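Local coordinates for ABC transporter substrate-binding protein (Staphylococcus aureus subsp. aureus NCTC 8325, PDB 3UN6), which is of unconfirmed function but binds zinc and is probably the ligand-binding component of an ABC-type import system, at residues A[117-131]-A[181-193]. Sequence-based numbering, arbitrary orientation. Where two conformers were deposited one is given.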
loop_
_atom_site.group_PDB
_atom_site.type_symbol
_atom_site.label_atom_id
_atom_site.label_comp_id
_atom_site.label_asym_id
_atom_site.label_seq_id
_atom_site.Cartn_x
_atom_site.Cartn_y
_atom_site.Cartn_z
ATOM N N GLY A 117 8.303 -0.448 -2.849
ATOM C CA GLY A 117 8.045 0.796 -2.114
ATOM C C GLY A 117 7.860 0.692 -0.597
ATOM O O GLY A 117 7.391 1.649 0.044
ATOM N N ASN A 118 8.208 -0.458 -0.016
ATOM C CA ASN A 118 8.131 -0.671 1.455
ATOM C C ASN A 118 9.515 -0.655 2.095
ATOM O O ASN A 118 10.510 -1.051 1.471
ATOM C CB ASN A 118 7.419 -2.003 1.791
ATOM C CG ASN A 118 5.894 -1.877 1.768
ATOM O OD1 ASN A 118 5.358 -0.861 2.205
ATOM N ND2 ASN A 118 5.191 -2.922 1.295
ATOM N N VAL A 119 9.579 -0.179 3.333
ATOM C CA VAL A 119 10.823 -0.140 4.057
ATOM C C VAL A 119 10.703 -0.645 5.488
ATOM O O VAL A 119 9.619 -0.765 6.026
ATOM C CB VAL A 119 11.373 1.315 4.132
ATOM C CG1 VAL A 119 11.716 1.819 2.759
ATOM C CG2 VAL A 119 10.368 2.243 4.814
ATOM N N ILE A 120 11.859 -0.948 6.079
ATOM C CA ILE A 120 11.978 -1.292 7.483
ATOM C C ILE A 120 13.001 -0.327 8.005
ATOM O O ILE A 120 14.140 -0.326 7.546
ATOM C CB ILE A 120 12.421 -2.748 7.683
ATOM C CG1 ILE A 120 11.321 -3.693 7.153
ATOM C CG2 ILE A 120 12.701 -3.026 9.175
ATOM C CD1 ILE A 120 11.814 -5.074 6.774
HETATM N N MSE A 121 12.580 0.533 8.935
HETATM C CA MSE A 121 13.429 1.557 9.532
HETATM C C MSE A 121 13.821 1.170 10.944
HETATM O O MSE A 121 13.091 0.472 11.621
HETATM C CB MSE A 121 12.663 2.883 9.633
HETATM C CG MSE A 121 12.089 3.354 8.321
HETATM SE SE MSE A 121 13.493 3.821 7.079
HETATM C CE MSE A 121 14.192 5.376 8.054
ATOM N N GLY A 122 14.998 1.608 11.360
ATOM C CA GLY A 122 15.483 1.386 12.713
ATOM C C GLY A 122 15.977 2.712 13.248
ATOM O O GLY A 122 16.074 3.694 12.500
ATOM N N GLN A 123 16.294 2.750 14.535
ATOM C CA GLN A 123 16.811 3.958 15.154
ATOM C C GLN A 123 18.150 4.295 14.542
ATOM O O GLN A 123 18.831 3.422 13.995
ATOM C CB GLN A 123 17.009 3.757 16.663
ATOM C CG GLN A 123 15.719 3.601 17.418
ATOM C CD GLN A 123 15.934 3.230 18.876
ATOM O OE1 GLN A 123 17.071 3.120 19.329
ATOM N NE2 GLN A 123 14.833 3.034 19.620
ATOM N N LYS A 124 18.523 5.562 14.673
ATOM C CA LYS A 124 19.783 6.081 14.196
ATOM C C LYS A 124 20.965 5.224 14.650
ATOM O O LYS A 124 21.061 4.868 15.827
ATOM C CB LYS A 124 19.935 7.491 14.761
ATOM C CG LYS A 124 21.237 8.185 14.496
ATOM C CD LYS A 124 21.261 9.499 15.270
ATOM C CE LYS A 124 22.496 10.317 14.977
ATOM N NZ LYS A 124 22.427 11.633 15.676
ATOM N N GLY A 125 21.853 4.886 13.710
ATOM C CA GLY A 125 23.074 4.097 13.998
ATOM C C GLY A 125 22.925 2.614 14.351
ATOM O O GLY A 125 23.902 1.956 14.728
HETATM N N MSE A 126 21.717 2.081 14.235
HETATM C CA MSE A 126 21.462 0.680 14.539
HETATM C C MSE A 126 21.938 -0.176 13.365
HETATM O O MSE A 126 21.888 0.256 12.227
HETATM C CB MSE A 126 19.967 0.502 14.799
HETATM C CG MSE A 126 19.523 -0.836 15.288
HETATM SE SE MSE A 126 17.608 -0.697 15.711
HETATM C CE MSE A 126 17.772 0.323 17.370
ATOM N N HIS A 127 22.433 -1.372 13.660
ATOM C CA HIS A 127 22.891 -2.292 12.624
ATOM C C HIS A 127 22.055 -3.556 12.738
ATOM O O HIS A 127 21.639 -3.923 13.830
ATOM C CB HIS A 127 24.369 -2.625 12.814
ATOM C CG HIS A 127 25.245 -1.422 12.987
ATOM N ND1 HIS A 127 25.693 -0.666 11.924
ATOM C CD2 HIS A 127 25.767 -0.851 14.099
ATOM C CE1 HIS A 127 26.444 0.323 12.375
ATOM N NE2 HIS A 127 26.508 0.232 13.690
ATOM N N LEU A 128 21.805 -4.224 11.618
ATOM C CA LEU A 128 21.016 -5.465 11.640
ATOM C C LEU A 128 21.582 -6.520 12.608
ATOM O O LEU A 128 20.823 -7.334 13.147
ATOM C CB LEU A 128 20.863 -6.041 10.237
ATOM C CG LEU A 128 19.820 -5.286 9.427
ATOM C CD1 LEU A 128 19.864 -5.669 7.948
ATOM C CD2 LEU A 128 18.436 -5.540 10.032
ATOM N N ASN A 129 22.900 -6.474 12.847
ATOM C CA ASN A 129 23.570 -7.381 13.787
ATOM C C ASN A 129 23.268 -7.033 15.240
ATOM O O ASN A 129 23.645 -7.758 16.143
ATOM C CB ASN A 129 25.080 -7.324 13.595
ATOM C CG ASN A 129 25.509 -7.697 12.193
ATOM O OD1 ASN A 129 26.523 -7.204 11.699
ATOM N ND2 ASN A 129 24.734 -8.557 11.537
ATOM N N GLU A 130 22.601 -5.911 15.459
ATOM C CA GLU A 130 22.261 -5.455 16.801
ATOM C C GLU A 130 21.236 -6.425 17.381
ATOM O O GLU A 130 21.282 -6.756 18.556
ATOM C CB GLU A 130 21.610 -4.061 16.750
ATOM C CG GLU A 130 22.191 -3.051 17.717
ATOM C CD GLU A 130 23.491 -2.450 17.189
ATOM O OE1 GLU A 130 23.603 -2.272 15.959
ATOM O OE2 GLU A 130 24.388 -2.133 17.998
ATOM N N PHE A 131 20.319 -6.880 16.531
ATOM C CA PHE A 131 19.226 -7.748 16.966
ATOM C C PHE A 131 19.681 -9.127 17.459
ATOM O O PHE A 131 20.424 -9.832 16.776
ATOM C CB PHE A 131 18.196 -7.894 15.848
ATOM C CG PHE A 131 17.561 -6.592 15.437
ATOM C CD1 PHE A 131 16.468 -6.087 16.132
ATOM C CD2 PHE A 131 18.055 -5.866 14.365
ATOM C CE1 PHE A 131 15.882 -4.880 15.760
ATOM C CE2 PHE A 131 17.467 -4.666 13.981
ATOM C CZ PHE A 131 16.383 -4.170 14.677
ATOM N N LEU A 181 9.585 7.031 16.571
ATOM C CA LEU A 181 10.958 6.524 16.463
ATOM C C LEU A 181 11.947 7.481 17.137
ATOM O O LEU A 181 12.682 7.071 18.035
ATOM C CB LEU A 181 11.353 6.328 14.981
ATOM C CG LEU A 181 12.682 5.637 14.702
ATOM C CD1 LEU A 181 12.679 4.256 15.348
ATOM C CD2 LEU A 181 12.952 5.534 13.210
ATOM N N SER A 182 11.947 8.754 16.719
ATOM C CA SER A 182 12.854 9.774 17.291
ATOM C C SER A 182 12.748 9.893 18.797
ATOM O O SER A 182 13.732 10.198 19.459
ATOM C CB SER A 182 12.605 11.167 16.690
ATOM O OG SER A 182 13.071 11.260 15.348
ATOM N N GLU A 183 11.553 9.677 19.335
ATOM C CA GLU A 183 11.339 9.781 20.781
ATOM C C GLU A 183 11.404 8.418 21.488
ATOM O O GLU A 183 10.946 8.275 22.624
ATOM C CB GLU A 183 10.020 10.502 21.066
ATOM C CG GLU A 183 9.976 11.904 20.431
ATOM C CD GLU A 183 8.674 12.653 20.701
ATOM O OE1 GLU A 183 8.335 12.861 21.891
ATOM O OE2 GLU A 183 8.010 13.072 19.721
ATOM N N HIS A 184 11.981 7.432 20.793
ATOM C CA HIS A 184 12.230 6.083 21.330
ATOM C C HIS A 184 11.067 5.324 21.923
ATOM O O HIS A 184 11.233 4.620 22.909
ATOM C CB HIS A 184 13.354 6.145 22.359
ATOM C CG HIS A 184 14.704 6.320 21.749
ATOM N ND1 HIS A 184 15.154 7.532 21.271
ATOM C CD2 HIS A 184 15.705 5.436 21.534
ATOM C CE1 HIS A 184 16.372 7.386 20.783
ATOM N NE2 HIS A 184 16.731 6.124 20.933
ATOM N N ARG A 185 9.895 5.451 21.329
ATOM C CA ARG A 185 8.741 4.684 21.790
ATOM C C ARG A 185 8.769 3.350 21.046
ATOM O O ARG A 185 8.130 2.392 21.456
ATOM C CB ARG A 185 7.447 5.426 21.511
ATOM C CG ARG A 185 7.452 6.860 22.010
ATOM C CD ARG A 185 6.229 7.642 21.527
ATOM N NE ARG A 185 6.401 9.075 21.774
ATOM C CZ ARG A 185 5.875 9.755 22.787
ATOM N NH1 ARG A 185 5.078 9.169 23.668
ATOM N NH2 ARG A 185 6.128 11.050 22.902
ATOM N N ILE A 186 9.517 3.308 19.946
ATOM C CA ILE A 186 9.697 2.096 19.152
ATOM C C ILE A 186 11.154 1.996 18.745
ATOM O O ILE A 186 11.870 2.985 18.803
ATOM C CB ILE A 186 8.759 2.041 17.896
ATOM C CG1 ILE A 186 8.878 3.306 17.052
ATOM C CG2 ILE A 186 7.294 1.851 18.314
ATOM C CD1 ILE A 186 7.876 3.344 15.868
ATOM N N THR A 187 11.578 0.780 18.400
ATOM C CA THR A 187 12.941 0.455 17.957
ATOM C C THR A 187 13.005 0.705 16.457
ATOM O O THR A 187 14.046 1.045 15.899
ATOM C CB THR A 187 13.237 -1.069 18.100
ATOM O OG1 THR A 187 12.845 -1.547 19.391
ATOM C CG2 THR A 187 14.716 -1.390 17.840
ATOM N N GLY A 188 11.881 0.493 15.797
ATOM C CA GLY A 188 11.813 0.703 14.354
ATOM C C GLY A 188 10.406 0.568 13.841
ATOM O O GLY A 188 9.451 0.458 14.619
ATOM N N TYR A 189 10.269 0.592 12.520
ATOM C CA TYR A 189 8.977 0.463 11.917
ATOM C C TYR A 189 9.086 0.019 10.477
ATOM O O TYR A 189 10.185 0.004 9.889
ATOM C CB TYR A 189 8.169 1.765 12.039
ATOM C CG TYR A 189 8.745 3.033 11.377
ATOM C CD1 TYR A 189 8.558 3.289 10.014
ATOM C CD2 TYR A 189 9.376 4.004 12.141
ATOM C CE1 TYR A 189 9.046 4.447 9.427
ATOM C CE2 TYR A 189 9.863 5.164 11.573
ATOM C CZ TYR A 189 9.697 5.380 10.212
ATOM O OH TYR A 189 10.169 6.543 9.671
ATOM N N SER A 190 7.956 -0.416 9.943
ATOM C CA SER A 190 7.865 -0.795 8.560
ATOM C C SER A 190 6.640 -0.087 7.967
ATOM O O SER A 190 5.573 -0.111 8.557
ATOM C CB SER A 190 7.756 -2.299 8.436
ATOM O OG SER A 190 7.747 -2.658 7.084
ATOM N N VAL A 191 6.793 0.518 6.788
ATOM C CA VAL A 191 5.732 1.311 6.202
ATOM C C VAL A 191 6.046 1.605 4.749
ATOM O O VAL A 191 7.150 1.308 4.279
ATOM C CB VAL A 191 5.611 2.641 6.958
ATOM C CG1 VAL A 191 6.903 3.482 6.739
ATOM C CG2 VAL A 191 4.356 3.408 6.542
ATOM N N ALA A 192 5.054 2.130 4.022
ATOM C CA ALA A 192 5.270 2.516 2.641
ATOM C C ALA A 192 6.004 3.841 2.629
ATOM O O ALA A 192 5.849 4.654 3.543
ATOM C CB ALA A 192 3.936 2.663 1.904
ATOM N N GLU A 193 6.790 4.077 1.598
ATOM C CA GLU A 193 7.393 5.390 1.451
ATOM C C GLU A 193 6.216 6.333 1.211
ATOM O O GLU A 193 5.154 5.890 0.771
ATOM C CB GLU A 193 8.390 5.405 0.317
ATOM C CG GLU A 193 9.664 4.604 0.612
ATOM C CD GLU A 193 10.557 5.212 1.722
ATOM O OE1 GLU A 193 10.047 5.898 2.633
ATOM O OE2 GLU A 193 11.788 4.963 1.694
#
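Met121 and Tyr189 stand side by side on one face of an antiparallel strand pair, 118-122 against 188-192. The methionine, a selenomethionine in this crystal, lies over one face of the tyrosine ring. Met121 CB sits almost straight above the ring centre, 3.9 Å from the centroid of the Tyr189 ring, a CH-pi contact. Met121 CG touches nearer the rim, 3.4 Å from Tyr189 CE1. Tyr189 CG lies between its own backbone N and carbonyl carbon (chi1 61°), which brings the ring under the methionine chain. Tyr189 OH is hydrogen-bonded to Phe195 O, and CB of Leu181 meets the ring's edge in plane.

On the same face, Val119 and Val191 point the same way, with Val119 CG2 4.2 Å from Val191 CG1. Val119 CG1 also packs on Glu193 OE2, and the two side chains cross at about a right angle. OE1 of that carboxylate takes the N-H groups of Gly196 and Ala197 at the start of helix 195-201.

The other face carries Ser190. Ser190 OG, anti to the backbone N, bends back to Val119 O at 2.9 Å. Val191 N reaches the same oxygen from the opposite face of its carbonyl plane, so two donors grip it.

Past the strands, the extended Gln123 chain crosses His184 with amide and ring planes 65° apart. Gln123 NE2 donates to Ile186 O at 3.1 Å, in the amide plane and fairly straight (163°), which helps hold the amide in its rotation. Beside it, Met126 CE rests 3.5 Å from Thr187 CG2. His184 itself closes a Schellman motif at the end of helix 177-182.

The strand pair belongs to the mixed sheet of one lobe of a periplasmic-binding-protein fold. At its far end the Val191 side chain lies about 4 Å from a bound zinc ion (nearest atoms), and Asn118 packs on the zinc ligands His46 and Cys220.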